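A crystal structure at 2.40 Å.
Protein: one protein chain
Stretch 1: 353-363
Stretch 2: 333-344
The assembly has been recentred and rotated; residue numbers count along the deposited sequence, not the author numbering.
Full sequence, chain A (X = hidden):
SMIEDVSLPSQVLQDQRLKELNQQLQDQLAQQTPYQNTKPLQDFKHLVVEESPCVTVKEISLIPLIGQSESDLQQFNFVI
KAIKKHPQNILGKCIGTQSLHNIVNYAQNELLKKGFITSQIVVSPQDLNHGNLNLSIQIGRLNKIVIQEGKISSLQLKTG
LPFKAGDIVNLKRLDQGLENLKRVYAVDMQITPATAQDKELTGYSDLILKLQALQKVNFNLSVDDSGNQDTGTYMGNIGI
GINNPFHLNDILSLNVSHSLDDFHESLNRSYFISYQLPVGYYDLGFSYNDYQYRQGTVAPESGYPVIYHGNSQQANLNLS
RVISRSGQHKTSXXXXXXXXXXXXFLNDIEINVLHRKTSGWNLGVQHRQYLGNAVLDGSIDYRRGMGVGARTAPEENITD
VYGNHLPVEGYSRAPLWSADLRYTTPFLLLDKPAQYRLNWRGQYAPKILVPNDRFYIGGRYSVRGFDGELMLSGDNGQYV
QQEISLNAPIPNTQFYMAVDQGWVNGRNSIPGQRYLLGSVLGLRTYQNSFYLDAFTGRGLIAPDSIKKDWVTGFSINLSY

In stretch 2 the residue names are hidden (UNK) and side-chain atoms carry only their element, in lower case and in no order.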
# COMPACT_ATOMS: atom_id res chain seq x y z
N VAL A 353 -16.67 34.00 7.78
CA VAL A 353 -17.46 32.82 7.41
C VAL A 353 -16.65 31.76 6.69
O VAL A 353 -17.16 30.65 6.47
CB VAL A 353 -18.68 33.21 6.55
CG1 VAL A 353 -19.63 34.08 7.35
CG2 VAL A 353 -18.23 33.92 5.28
N LEU A 354 -15.41 32.05 6.31
CA LEU A 354 -14.55 31.06 5.67
C LEU A 354 -13.53 30.44 6.63
O LEU A 354 -12.69 29.65 6.19
CB LEU A 354 -13.82 31.69 4.48
CG LEU A 354 -14.71 32.00 3.29
CD1 LEU A 354 -13.87 32.32 2.06
CD2 LEU A 354 -15.66 30.84 3.01
N HIS A 355 -13.59 30.79 7.91
CA HIS A 355 -12.75 30.15 8.92
C HIS A 355 -13.34 28.79 9.26
O HIS A 355 -14.46 28.71 9.77
CB HIS A 355 -12.64 31.04 10.16
CG HIS A 355 -11.65 30.56 11.16
ND1 HIS A 355 -11.86 29.45 11.96
CD2 HIS A 355 -10.43 31.04 11.51
CE1 HIS A 355 -10.82 29.27 12.75
NE2 HIS A 355 -9.93 30.22 12.50
N ARG A 356 -12.59 27.73 8.98
CA ARG A 356 -13.11 26.37 9.09
C ARG A 356 -12.15 25.51 9.89
O ARG A 356 -11.00 25.32 9.48
CB ARG A 356 -13.36 25.77 7.71
CG ARG A 356 -14.57 26.36 7.00
CD ARG A 356 -14.63 25.99 5.53
NE ARG A 356 -13.58 26.64 4.75
CZ ARG A 356 -13.71 27.00 3.48
NH1 ARG A 356 -12.71 27.59 2.84
NH2 ARG A 356 -14.86 26.79 2.85
N LYS A 357 -12.62 24.98 11.01
CA LYS A 357 -11.95 23.91 11.74
C LYS A 357 -12.78 22.64 11.61
O LYS A 357 -13.98 22.66 11.89
CB LYS A 357 -11.76 24.26 13.22
CG LYS A 357 -10.95 25.52 13.50
CD LYS A 357 -10.69 25.64 14.99
CE LYS A 357 -10.28 27.05 15.38
NZ LYS A 357 -10.09 27.18 16.86
N THR A 358 -12.15 21.56 11.17
CA THR A 358 -12.82 20.27 11.08
C THR A 358 -11.93 19.19 11.69
O THR A 358 -10.71 19.34 11.80
CB THR A 358 -13.17 19.88 9.63
OG1 THR A 358 -11.98 19.53 8.92
CG2 THR A 358 -13.87 21.03 8.92
N SER A 359 -12.56 18.09 12.10
CA SER A 359 -11.85 16.96 12.66
C SER A 359 -12.71 15.72 12.48
O SER A 359 -13.92 15.80 12.29
CB SER A 359 -11.52 17.17 14.14
OG SER A 359 -12.66 16.92 14.94
N GLY A 360 -12.06 14.56 12.54
CA GLY A 360 -12.79 13.32 12.38
C GLY A 360 -11.87 12.12 12.40
O GLY A 360 -10.71 12.22 12.80
N TRP A 361 -12.40 10.98 11.96
CA TRP A 361 -11.64 9.74 11.95
C TRP A 361 -11.94 8.96 10.68
O TRP A 361 -12.99 9.12 10.06
CB TRP A 361 -11.94 8.88 13.19
CG TRP A 361 -13.40 8.75 13.50
CD1 TRP A 361 -14.13 9.54 14.34
CD2 TRP A 361 -14.30 7.76 12.99
NE1 TRP A 361 -15.43 9.10 14.38
CE2 TRP A 361 -15.56 8.01 13.57
CE3 TRP A 361 -14.16 6.68 12.11
CZ2 TRP A 361 -16.68 7.23 13.28
CZ3 TRP A 361 -15.27 5.91 11.83
CH2 TRP A 361 -16.52 6.18 12.42
N ASN A 362 -10.98 8.13 10.29
CA ASN A 362 -11.11 7.22 9.16
C ASN A 362 -10.93 5.79 9.64
O ASN A 362 -10.08 5.51 10.48
CB ASN A 362 -10.07 7.52 8.07
CG ASN A 362 -10.35 8.80 7.32
OD1 ASN A 362 -10.03 9.89 7.80
ND2 ASN A 362 -10.92 8.68 6.14
N LEU A 363 -11.75 4.90 9.10
CA LEU A 363 -11.58 3.46 9.28
C LEU A 363 -11.53 2.83 7.90
O LEU A 363 -12.31 3.19 7.01
CB LEU A 363 -12.73 2.85 10.09
CG LEU A 363 -12.64 3.04 11.61
CD1 LEU A 363 -13.86 2.43 12.30
CD2 LEU A 363 -11.35 2.43 12.15
N UNK A 333 -5.95 -3.61 8.34
CA UNK A 333 -6.98 -2.64 8.71
C UNK A 333 -6.28 -1.44 9.32
O UNK A 333 -5.22 -1.57 9.95
c UNK A 333 -8.02 -3.23 9.69
c UNK A 333 -8.80 -4.35 9.02
c UNK A 333 -7.33 -3.75 10.95
N UNK A 334 -6.86 -0.26 9.13
CA UNK A 334 -6.24 0.96 9.64
C UNK A 334 -7.29 1.90 10.20
O UNK A 334 -8.49 1.76 9.94
c UNK A 334 -6.23 2.20 7.39
c UNK A 334 -7.47 3.98 6.32
c UNK A 334 -6.73 3.50 7.39
o UNK A 334 -8.43 3.62 4.16
c UNK A 334 -7.70 3.16 5.23
c UNK A 334 -6.47 1.40 6.28
c UNK A 334 -5.42 1.68 8.55
c UNK A 334 -7.20 1.87 5.21
N UNK A 335 -6.81 2.85 11.00
CA UNK A 335 -7.62 3.94 11.50
C UNK A 335 -6.85 5.25 11.46
O UNK A 335 -5.67 5.27 11.81
N UNK A 336 -7.49 6.33 11.03
CA UNK A 336 -6.87 7.64 10.97
C UNK A 336 -7.60 8.62 11.88
O UNK A 336 -8.82 8.55 12.03
n UNK A 336 -6.51 7.29 4.81
c UNK A 336 -6.87 8.21 9.54
c UNK A 336 -6.21 8.06 7.15
c UNK A 336 -5.70 7.14 6.05
c UNK A 336 -6.08 7.43 8.52
N UNK A 337 -6.84 9.53 12.48
CA UNK A 337 -7.37 10.70 13.16
C UNK A 337 -6.83 11.93 12.46
O UNK A 337 -5.62 12.02 12.20
c UNK A 337 -6.98 10.72 14.64
c UNK A 337 -7.62 9.67 15.54
c UNK A 337 -7.35 10.00 17.00
c UNK A 337 -9.11 9.58 15.28
N UNK A 338 -7.71 12.88 12.14
CA UNK A 338 -7.31 14.07 11.40
C UNK A 338 -7.95 15.31 12.00
O UNK A 338 -9.06 15.26 12.54
c UNK A 338 -11.85 14.18 8.98
c UNK A 338 -9.77 15.27 9.41
o UNK A 338 -13.19 14.24 8.68
c UNK A 338 -9.89 12.89 9.44
c UNK A 338 -11.24 12.95 9.14
c UNK A 338 -7.66 13.97 9.91
c UNK A 338 -11.12 15.34 9.11
c UNK A 338 -9.14 14.04 9.59
N UNK A 339 -7.24 16.43 11.88
CA UNK A 339 -7.75 17.75 12.24
C UNK A 339 -7.33 18.74 11.17
O UNK A 339 -6.16 18.77 10.77
n UNK A 339 -8.40 21.55 14.57
c UNK A 339 -8.62 20.20 14.54
c UNK A 339 -7.23 18.21 13.61
c UNK A 339 -7.55 19.64 13.93
c UNK A 339 -7.24 21.82 13.99
n UNK A 339 -6.71 20.68 13.59
N UNK A 340 -8.29 19.54 10.69
CA UNK A 340 -8.05 20.53 9.66
C UNK A 340 -8.45 21.91 10.16
O UNK A 340 -9.41 22.05 10.93
n UNK A 340 -8.58 21.80 4.19
c UNK A 340 -8.52 19.96 5.90
c UNK A 340 -8.13 21.40 5.56
c UNK A 340 -8.02 19.56 7.29
c UNK A 340 -8.83 20.23 8.38
N UNK A 341 -7.73 22.93 9.70
CA UNK A 341 -8.04 24.31 10.03
C UNK A 341 -7.68 25.18 8.84
O UNK A 341 -6.61 25.01 8.24
o UNK A 341 -7.46 25.21 13.98
o UNK A 341 -7.44 27.40 13.78
c UNK A 341 -7.29 24.77 11.28
c UNK A 341 -7.53 26.26 13.29
c UNK A 341 -7.74 26.12 11.80
N UNK A 342 -8.58 26.10 8.49
CA UNK A 342 -8.42 26.90 7.29
C UNK A 342 -9.01 28.28 7.53
O UNK A 342 -10.08 28.42 8.12
o UNK A 342 -9.15 27.13 4.98
c UNK A 342 -9.10 26.24 6.09
N UNK A 343 -8.30 29.31 7.05
CA UNK A 343 -8.79 30.68 7.11
C UNK A 343 -8.39 31.42 5.85
O UNK A 343 -7.34 31.13 5.25
o UNK A 343 -7.14 32.20 10.71
c UNK A 343 -6.77 31.46 8.48
c UNK A 343 -6.33 32.00 9.82
c UNK A 343 -8.27 31.41 8.36
n UNK A 343 -5.03 32.24 9.96
N UNK A 344 -9.23 32.36 5.43
CA UNK A 344 -9.03 33.12 4.20
C UNK A 344 -8.98 34.61 4.50
O UNK A 344 -9.54 35.08 5.50
o UNK A 344 -10.26 31.43 2.96
c UNK A 344 -10.13 32.82 3.18

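Position 333 carries three carbons, one bearing the other two, a fork directly at the beta carbon. They are out of contact with stretch 1, so shape alone identifies Val 333.

Position 334 has one carbon, then a six-carbon ring bearing an oxygen, the ring lying obliquely to Leu 363: Tyr 334. Its CA-to-CB bond points sideways, its hydroxyl is satisfied elsewhere in the structure, and its backbone O receives a CA-H...O contact from Leu 363 CA, with Tyr 334 O and Leu 363 CA 3.6 Å apart.

Position 335 has no side-chain atoms, hence Gly 335. A beta carbon would fit here, so this pairing with Leu 363 does not demand the absence. Gly 335 CA lies 3.1 Å from Asn 362 O.

At 336, four carbons in a row end in nitrogen, and the first of them, the CB, packs 3.6 Å from Asn 362 CB: Lys 336. Two backbone hydrogen bonds fix the register. Lys 336 N donates to Asn 362 O at 2.8 Å. In return, Asn 362 N donates to Lys 336 O, also at 2.8 Å.

Position 337 shows four carbons forked at the second, and one tip of the fork meets the CB of Trp 361. This is Leu 337, on the opposite face from Lys 336; Leu 337 CD2 is 3.6 Å from Trp 361 CB, while the indole itself leads away.

Position 338 again has one carbon and a six-carbon ring with an oxygen, now laid over Gly 360. This is Tyr 338. Gly 360 CA sits 3.9 Å from the Tyr 338 ring centroid, 27° off the normal, a CH-pi contact. This ring pose leaves no room for a beta carbon: an ideal CB on Gly 360 would fall 2.6 Å from Tyr 338 OH. The ring also reaches Asn 362, with Tyr 338 CD2 3.4 Å from Asn 362 OD1.

At 339, one carbon leads to a five-membered ring of three carbons and two nitrogens, set obliquely to the CB of Ser 359: His 339. The two share a face, with Ser 359 CB 4.2 Å from His 339 CD2.

Position 340 is another four-carbon row ending in nitrogen, its CB 3.3 Å from Thr 358 OG1: Lys 340. The end of the chain leads away. Lys 340 N donates to Thr 358 O at 2.7 Å.

Position 341 has three carbons, the third carrying two oxygens, one of them close to Lys 357 CE: Glu 341. Its OE2 is 3.3 Å from Lys 357 CE and 4.1 Å from Lys 357 NZ, opposite charges near each other but beyond a salt bridge.

One carbon and one oxygen at 342, the oxygen near the plane of the Arg 356 guanidinium, give Ser 342, whose OG lies 4.2 Å from Arg 356 NH1.

Position 343 has three carbons, the last carrying one oxygen and one nitrogen, the oxygen at the edge of the His 355 ring: Gln 343. Its OE1 is 3.6 Å from His 355 CD2.

At 344, a carbon and an oxygen, the oxygen near Leu 354 CD1, make Ser 344; Ser 344 OG is 3.8 Å from Leu 354 CD1.

The contact works as an antiparallel ladder. Eight backbone hydrogen bonds occur in four reciprocal pairs, and CA-H...O contacts accompany them. Side chains then alternate between faces, and the one CH-pi contact forms where the Tyr 338 ring lies over Gly 360, which has no CB to clash with its OH.

Stretch 2 333-344: VYGKLYHKESQS
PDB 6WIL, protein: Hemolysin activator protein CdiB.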